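Local coordinates for 30S ribosomal protein S6 (Aquifex aeolicus, PDB 2J5A) that probably binds 16S ribosomal RNA together with protein bS18 as a structural constituent of the small ribosomal subunit, at residues H3-T6 and L7-E11; I98-E102 and S103-K107. All coordinates share one frame; numbering follows the deposited sequence.

Contact 1: residues H3-T6 and L7-E11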
ATOM      1  N   HIS A   3       0.705  17.068  19.987  1.00 50.98           N
ATOM      2  CA  HIS A   3      -0.431  16.679  20.886  1.00 51.47           C
ATOM      3  C   HIS A   3      -0.783  15.202  20.809  1.00 51.61           C
ATOM      4  O   HIS A   3      -0.780  14.617  19.725  1.00 52.51           O
ATOM      5  CB  HIS A   3      -1.685  17.480  20.553  1.00 51.26           C
ATOM      6  CG  HIS A   3      -1.646  18.890  21.037  1.00 50.76           C
ATOM      7  ND1 HIS A   3      -2.345  19.903  20.423  1.00 51.46           N
ATOM      8  CD2 HIS A   3      -0.991  19.459  22.078  1.00 51.39           C
ATOM      9  CE1 HIS A   3      -2.120  21.038  21.063  1.00 51.80           C
ATOM     10  NE2 HIS A   3      -1.299  20.796  22.068  1.00 49.95           N
ATOM     11  N   TYR A   4      -1.105  14.602  21.954  1.00 51.33           N
ATOM     12  CA  TYR A   4      -1.605  13.234  21.963  1.00 51.06           C
ATOM     13  C   TYR A   4      -2.987  13.153  21.284  1.00 51.11           C
ATOM     14  O   TYR A   4      -3.887  13.958  21.532  1.00 49.72           O
ATOM     15  CB  TYR A   4      -1.657  12.669  23.380  1.00 51.18           C
ATOM     16  CG  TYR A   4      -2.358  11.332  23.454  1.00 51.62           C
ATOM     17  CD1 TYR A   4      -1.791  10.190  22.885  1.00 51.83           C
ATOM     18  CD2 TYR A   4      -3.594  11.212  24.080  1.00 51.75           C
ATOM     19  CE1 TYR A   4      -2.436   8.960  22.951  1.00 52.49           C
ATOM     20  CE2 TYR A   4      -4.246   9.990  24.163  1.00 51.86           C
ATOM     21  CZ  TYR A   4      -3.673   8.868  23.589  1.00 52.43           C
ATOM     22  OH  TYR A   4      -4.344   7.667  23.661  1.00 51.06           O
ATOM     23  N   LYS A   5      -3.119  12.141  20.434  1.00 51.91           N
ATOM     24  CA  LYS A   5      -4.196  12.019  19.469  1.00 52.26           C
ATOM     25  C   LYS A   5      -4.185  10.569  19.025  1.00 52.13           C
ATOM     26  O   LYS A   5      -3.109  10.008  18.848  1.00 52.45           O
ATOM     27  CB  LYS A   5      -3.884  12.925  18.276  1.00 52.73           C
ATOM     28  CG  LYS A   5      -4.976  13.035  17.236  1.00 53.78           C
ATOM     29  CD  LYS A   5      -4.589  14.079  16.200  1.00 55.99           C
ATOM     30  CE  LYS A   5      -5.748  14.415  15.245  1.00 57.71           C
ATOM     31  NZ  LYS A   5      -5.248  14.883  13.910  1.00 58.63           N
ATOM     32  N   THR A   6      -5.355   9.949  18.845  1.00 51.93           N
ATOM     33  CA  THR A   6      -5.397   8.563  18.352  1.00 51.13           C
ATOM     34  C   THR A   6      -5.629   8.478  16.829  1.00 50.74           C
ATOM     35  O   THR A   6      -5.426   7.431  16.227  1.00 50.69           O
ATOM     36  CB  THR A   6      -6.415   7.693  19.119  1.00 51.33           C
ATOM     37  OG1 THR A   6      -7.758   8.072  18.783  1.00 51.14           O
ATOM     38  CG2 THR A   6      -6.176   7.786  20.636  1.00 50.18           C
ATOM     39  N   LEU A   7      -6.062   9.572  16.214  1.00 49.99           N
ATOM     40  CA  LEU A   7      -6.072   9.673  14.763  1.00 49.74           C
ATOM     41  C   LEU A   7      -4.620   9.729  14.296  1.00 49.08           C
ATOM     42  O   LEU A   7      -3.898  10.685  14.600  1.00 48.36           O
ATOM     43  CB  LEU A   7      -6.848  10.914  14.297  1.00 49.78           C
ATOM     44  CG  LEU A   7      -7.362  10.996  12.850  1.00 50.72           C
ATOM     45  CD1 LEU A   7      -6.475  11.874  11.994  1.00 52.44           C
ATOM     46  CD2 LEU A   7      -7.516   9.618  12.227  1.00 50.27           C
ATOM     47  N   ARG A   8      -4.191   8.673  13.597  1.00 48.51           N
ATOM     48  CA  ARG A   8      -2.816   8.561  13.083  1.00 47.61           C
ATOM     49  C   ARG A   8      -2.790   8.486  11.567  1.00 45.48           C
ATOM     50  O   ARG A   8      -3.764   8.048  10.944  1.00 44.75           O
ATOM     51  CB  ARG A   8      -2.120   7.331  13.659  1.00 48.47           C
ATOM     52  CG  ARG A   8      -1.078   7.622  14.738  1.00 51.45           C
ATOM     53  CD  ARG A   8      -1.565   7.325  16.146  1.00 55.28           C
ATOM     54  NE  ARG A   8      -0.448   6.965  17.031  1.00 59.23           N
ATOM     55  CZ  ARG A   8      -0.468   7.028  18.368  1.00 61.81           C
ATOM     56  NH1 ARG A   8      -1.546   7.454  19.030  1.00 61.63           N
ATOM     57  NH2 ARG A   8       0.620   6.672  19.054  1.00 62.84           N
ATOM     58  N   TYR A   9      -1.656   8.903  11.000  1.00 43.12           N
ATOM     59  CA  TYR A   9      -1.455   8.951   9.570  1.00 41.99           C
ATOM     60  C   TYR A   9      -0.389   7.925   9.140  1.00 40.43           C
ATOM     61  O   TYR A   9       0.646   7.742   9.802  1.00 38.82           O
ATOM     62  CB  TYR A   9      -1.093  10.370   9.109  1.00 42.89           C
ATOM     63  CG  TYR A   9      -2.150  11.379   9.488  1.00 43.49           C
ATOM     64  CD1 TYR A   9      -2.217  11.887  10.779  1.00 45.77           C
ATOM     65  CD2 TYR A   9      -3.094  11.803   8.573  1.00 44.89           C
ATOM     66  CE1 TYR A   9      -3.196  12.798  11.150  1.00 46.53           C
ATOM     67  CE2 TYR A   9      -4.075  12.714   8.930  1.00 46.23           C
ATOM     68  CZ  TYR A   9      -4.119  13.209  10.223  1.00 46.74           C
ATOM     69  OH  TYR A   9      -5.091  14.115  10.598  1.00 48.32           O
ATOM     70  N   TYR A  10      -0.677   7.243   8.032  1.00 38.67           N
ATOM     71  CA  TYR A  10       0.170   6.154   7.564  1.00 37.97           C
ATOM     72  C   TYR A  10       0.339   6.230   6.067  1.00 37.17           C
ATOM     73  O   TYR A  10      -0.495   6.800   5.345  1.00 36.83           O
ATOM     74  CB  TYR A  10      -0.420   4.797   7.948  1.00 37.98           C
ATOM     75  CG  TYR A  10      -0.651   4.582   9.444  1.00 38.25           C
ATOM     76  CD1 TYR A  10       0.368   4.114  10.265  1.00 38.62           C
ATOM     77  CD2 TYR A  10      -1.897   4.835  10.031  1.00 38.31           C
ATOM     78  CE1 TYR A  10       0.163   3.914  11.631  1.00 37.62           C
ATOM     79  CE2 TYR A  10      -2.109   4.618  11.390  1.00 37.53           C
ATOM     80  CZ  TYR A  10      -1.068   4.171  12.184  1.00 38.44           C
ATOM     81  OH  TYR A  10      -1.255   3.954  13.541  1.00 40.48           O
ATOM     82  N   GLU A  11       1.437   5.656   5.609  1.00 36.42           N
ATOM     83  CA  GLU A  11       1.721   5.519   4.203  1.00 35.85           C
ATOM     84  C   GLU A  11       2.089   4.069   3.954  1.00 35.40           C
ATOM     85  O   GLU A  11       2.854   3.498   4.736  1.00 35.92           O
ATOM     86  CB  GLU A  11       2.869   6.421   3.797  1.00 35.58           C
ATOM     87  CG  GLU A  11       3.187   6.354   2.331  1.00 36.19           C
ATOM     88  CD  GLU A  11       4.160   7.418   1.925  1.00 38.05           C
ATOM     89  OE1 GLU A  11       3.785   8.608   1.971  1.00 38.22           O
ATOM     90  OE2 GLU A  11       5.304   7.066   1.551  1.00 41.21           O
TER

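Contact 2: residues I98-E102 and S103-K107. Unlike the reference sequence in segment 98-102: Ile-98 (reference Phe).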
ATOM      1  N   ILE A  98       4.567   2.729   6.778  1.00 48.44           N
ATOM      2  CA  ILE A  98       5.304   3.847   7.336  1.00 48.51           C
ATOM      3  C   ILE A  98       4.244   4.651   8.087  1.00 48.26           C
ATOM      4  O   ILE A  98       3.190   4.913   7.534  1.00 48.15           O
ATOM      5  CB  ILE A  98       5.849   4.710   6.155  1.00 48.35           C
ATOM      6  CG1 ILE A  98       6.911   3.940   5.348  1.00 49.35           C
ATOM      7  CG2 ILE A  98       6.379   6.004   6.635  1.00 48.71           C
ATOM      8  CD1 ILE A  98       6.585   3.756   3.843  1.00 45.58           C
ATOM      9  N   GLN A  99       4.507   5.026   9.341  1.00 48.21           N
ATOM     10  CA  GLN A  99       3.709   6.056   9.997  1.00 47.69           C
ATOM     11  C   GLN A  99       4.314   7.370   9.567  1.00 47.10           C
ATOM     12  O   GLN A  99       5.525   7.490   9.507  1.00 47.08           O
ATOM     13  CB  GLN A  99       3.701   5.913  11.519  1.00 47.88           C
ATOM     14  CG  GLN A  99       2.581   6.756  12.176  1.00 49.18           C
ATOM     15  CD  GLN A  99       2.583   6.742  13.709  1.00 50.86           C
ATOM     16  OE1 GLN A  99       3.202   5.864  14.321  1.00 52.79           O
ATOM     17  NE2 GLN A  99       1.906   7.709  14.329  1.00 49.72           N
ATOM     18  N   ILE A 100       3.472   8.329   9.199  1.00 47.02           N
ATOM     19  CA  ILE A 100       3.933   9.644   8.755  1.00 47.06           C
ATOM     20  C   ILE A 100       3.283  10.739   9.608  1.00 48.39           C
ATOM     21  O   ILE A 100       2.340  10.484  10.376  1.00 48.18           O
ATOM     22  CB  ILE A 100       3.623   9.916   7.251  1.00 46.67           C
ATOM     23  CG1 ILE A 100       2.123   9.789   6.947  1.00 44.62           C
ATOM     24  CG2 ILE A 100       4.431   8.969   6.346  1.00 46.53           C
ATOM     25  CD1 ILE A 100       1.726  10.343   5.622  1.00 41.28           C
ATOM     26  N   LYS A 101       3.794  11.956   9.475  1.00 49.80           N
ATOM     27  CA  LYS A 101       3.200  13.102  10.151  1.00 51.24           C
ATOM     28  C   LYS A 101       2.046  13.575   9.312  1.00 51.55           C
ATOM     29  O   LYS A 101       1.959  13.251   8.128  1.00 51.88           O
ATOM     30  CB  LYS A 101       4.208  14.244  10.304  1.00 51.68           C
ATOM     31  CG  LYS A 101       5.293  14.019  11.343  1.00 53.57           C
ATOM     32  CD  LYS A 101       6.295  15.183  11.305  1.00 57.16           C
ATOM     33  CE  LYS A 101       7.264  15.160  12.499  1.00 59.07           C
ATOM     34  NZ  LYS A 101       8.076  16.422  12.634  1.00 59.63           N
ATOM     35  N   GLU A 102       1.170  14.356   9.924  1.00 52.12           N
ATOM     36  CA  GLU A 102       0.047  14.963   9.231  1.00 52.50           C
ATOM     37  C   GLU A 102       0.515  15.914   8.140  1.00 52.58           C
ATOM     38  O   GLU A 102      -0.144  16.068   7.115  1.00 52.07           O
ATOM     39  CB  GLU A 102      -0.825  15.733  10.226  1.00 52.86           C
ATOM     40  CG  GLU A 102      -2.087  16.305   9.583  1.00 54.97           C
ATOM     41  CD  GLU A 102      -2.972  17.067  10.538  1.00 57.34           C
ATOM     42  OE1 GLU A 102      -2.620  17.183  11.734  1.00 58.72           O
ATOM     43  OE2 GLU A 102      -4.031  17.550  10.072  1.00 59.72           O
ATOM     44  N   SER A 103       1.653  16.560   8.380  1.00 53.06           N
ATOM     45  CA  SER A 103       2.211  17.537   7.449  1.00 53.39           C
ATOM     46  C   SER A 103       2.865  16.852   6.248  1.00 53.80           C
ATOM     47  O   SER A 103       3.224  17.514   5.265  1.00 53.45           O
ATOM     48  CB  SER A 103       3.248  18.413   8.166  1.00 53.23           C
ATOM     49  OG  SER A 103       4.414  17.669   8.471  1.00 53.53           O
ATOM     50  N   GLU A 104       3.035  15.531   6.341  1.00 54.21           N
ATOM     51  CA  GLU A 104       3.598  14.749   5.249  1.00 54.38           C
ATOM     52  C   GLU A 104       2.530  14.216   4.295  1.00 54.42           C
ATOM     53  O   GLU A 104       2.866  13.599   3.288  1.00 54.64           O
ATOM     54  CB  GLU A 104       4.434  13.614   5.819  1.00 54.44           C
ATOM     55  CG  GLU A 104       5.576  14.131   6.660  1.00 55.35           C
ATOM     56  CD  GLU A 104       6.493  13.043   7.133  1.00 55.45           C
ATOM     57  OE1 GLU A 104       6.109  12.258   8.016  1.00 55.99           O
ATOM     58  OE2 GLU A 104       7.621  12.991   6.628  1.00 58.04           O
ATOM     59  N   VAL A 105       1.256  14.458   4.599  1.00 54.35           N
ATOM     60  CA  VAL A 105       0.179  14.028   3.725  1.00 54.58           C
ATOM     61  C   VAL A 105       0.193  14.924   2.505  1.00 55.81           C
ATOM     62  O   VAL A 105       0.280  16.146   2.636  1.00 55.71           O
ATOM     63  CB  VAL A 105      -1.197  14.100   4.406  1.00 54.23           C
ATOM     64  CG1 VAL A 105      -2.300  13.706   3.420  1.00 53.03           C
ATOM     65  CG2 VAL A 105      -1.219  13.216   5.664  1.00 53.23           C
ATOM     66  N   LYS A 106       0.125  14.317   1.324  1.00 57.16           N
ATOM     67  CA  LYS A 106       0.218  15.059   0.070  1.00 58.60           C
ATOM     68  C   LYS A 106      -1.151  15.182  -0.560  1.00 60.06           C
ATOM     69  O   LYS A 106      -2.125  14.662  -0.032  1.00 59.73           O
ATOM     70  CB  LYS A 106       1.188  14.368  -0.885  1.00 58.39           C
ATOM     71  CG  LYS A 106       2.601  14.333  -0.361  1.00 58.82           C
ATOM     72  CD  LYS A 106       3.503  13.468  -1.212  1.00 59.84           C
ATOM     73  CE  LYS A 106       4.952  13.544  -0.734  1.00 60.49           C
ATOM     74  NZ  LYS A 106       5.916  13.073  -1.777  1.00 60.24           N
ATOM     75  N   LYS A 107      -1.238  15.901  -1.673  1.00 62.57           N
ATOM     76  CA  LYS A 107      -2.483  15.893  -2.436  1.00 64.73           C
ATOM     77  C   LYS A 107      -2.314  16.205  -3.927  1.00 65.75           C
ATOM     78  O   LYS A 107      -1.264  16.669  -4.360  1.00 65.84           O
ATOM     79  CB  LYS A 107      -3.552  16.786  -1.768  1.00 65.30           C
ATOM     80  CG  LYS A 107      -3.812  18.158  -2.400  1.00 66.98           C
ATOM     81  CD  LYS A 107      -5.240  18.651  -2.080  1.00 68.81           C
ATOM     82  CE  LYS A 107      -6.326  17.763  -2.719  1.00 69.28           C
ATOM     83  NZ  LYS A 107      -7.588  18.522  -2.994  1.00 69.04           N
TER

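Contact 1: residues H3-T6 and L7-E11
The side chain of Lys-5 lies alongside that of Leu-7, the two pointing the same way from the chain that leads into strand 8-16. With CG anti to the backbone N (chi1 -174°) and the rest of the chain extended, the lysine runs past the leucine: its CE packs on Leu-7 CB at 3.8 Å, and its NZ passes Leu-7 CD1 at 3.8 Å. Beyond the leucine the ammonium group comes up at the edge of the Tyr-9 ring, near the ring plane, where Lys-5 NZ gives a weak hydrogen bond of 3.4 Å to Tyr-9 OH. Lysine and tyrosine meet obliquely, and both also touch Glu-102 in the segment that follows the last strand.

Arg-8 turns back along the preceding residues. Its chain bends at chi2 (103°) and brings NH1 to 3.0 Å from the carbonyl oxygen of Lys-5, while Arg-8 CD lies 3.9 Å from Thr-6 O. The guanidinium presents an edge to Thr-6 CA and to the ring carbon Tyr-4 CE1, which is 4.3 Å from Arg-8 NH1. Replacing the arginine by an alanine would probably leave the Lys-5 carbonyl without its cationic neighbour and uncover the flank of Thr-6. Thr-6, between Lys-5 and Leu-7 in the chain, directs OG1 to a hydrogen bond with Glu-74.

Two long basic side chains thus bridge the start of the strand in opposite senses, Lys-5 reaching forward and Arg-8 reaching back. The methylene groups of Lys-5 supply apolar packing, but its bond to the phenol is weak, and the acidic Glu-102 probably adds a nearby opposite charge; the firmer polar tie of this surface segment is the one from Thr-6 to Glu-74.

Contact 2: residues I98-E102 and S103-K107
Just past strand 92-100 the backbone winds into a short 3-10 turn, in which Glu-104 N donates to Lys-101 O at 3.1 Å and Val-105 N to Glu-102 O at 3.3 Å. The carboxylate of Glu-104 folds back to the start of the turn. Its CG is anti to the carbonyl carbon (chi1 -60°), which carries OE1 to the backbone N of Lys-101, 2.8 Å away. That bond is almost straight, 175° at the hydrogen, and uses the anti lone pair of OE1. The same oxygen rests 3.5 Å from Ile-100 CB, and Glu-104 CG packs against Lys-101 CB at 3.9 Å. The ammonium group of Lys-101 makes no salt bridge here: its NZ stays 6.5 Å from Glu-104 OE1.

On the apolar side Ile-100 and Val-105 cross at about a right angle, with Ile-100 CD1 4.1 Å from Val-105 CG2. Both side chains also touch Gln-70 of strand 63-73, and Val-105 reaches Tyr-9 and Leu-44, so that the tail turns back across strands 8-16, 63-73 and 41-53.

The bond from Lys-101 N to Glu-104 OE1 is the side-chain half of a capping box, without its reciprocal partner; Glu-104 N to Lys-101 O is an ordinary i to i+3 turn bond, here in a single 3-10 turn that follows the edge strand of the S6 sheet.

Overall arrangement
Contacts 1 and 2 lie in series along the chain, near its two termini, yet their centres are only about 10 Å apart because strands 8-16 and 92-100 are antiparallel neighbours in the four-stranded sheet. Ladder bonds probably join them directly: Glu-11 N lies 2.7 Å from Ile-98 O, and Ile-100 N is 2.9 Å from Tyr-9 O. Side chains add to this, with Arg-8 CG packing 3.0 Å from Gln-99 NE2. The chain thus enters the sheet through contact 1 and leaves it through contact 2 at the same end. The sodium ion is bound elsewhere, by Leu-86, Lys-87, Asp-89 and Val-92.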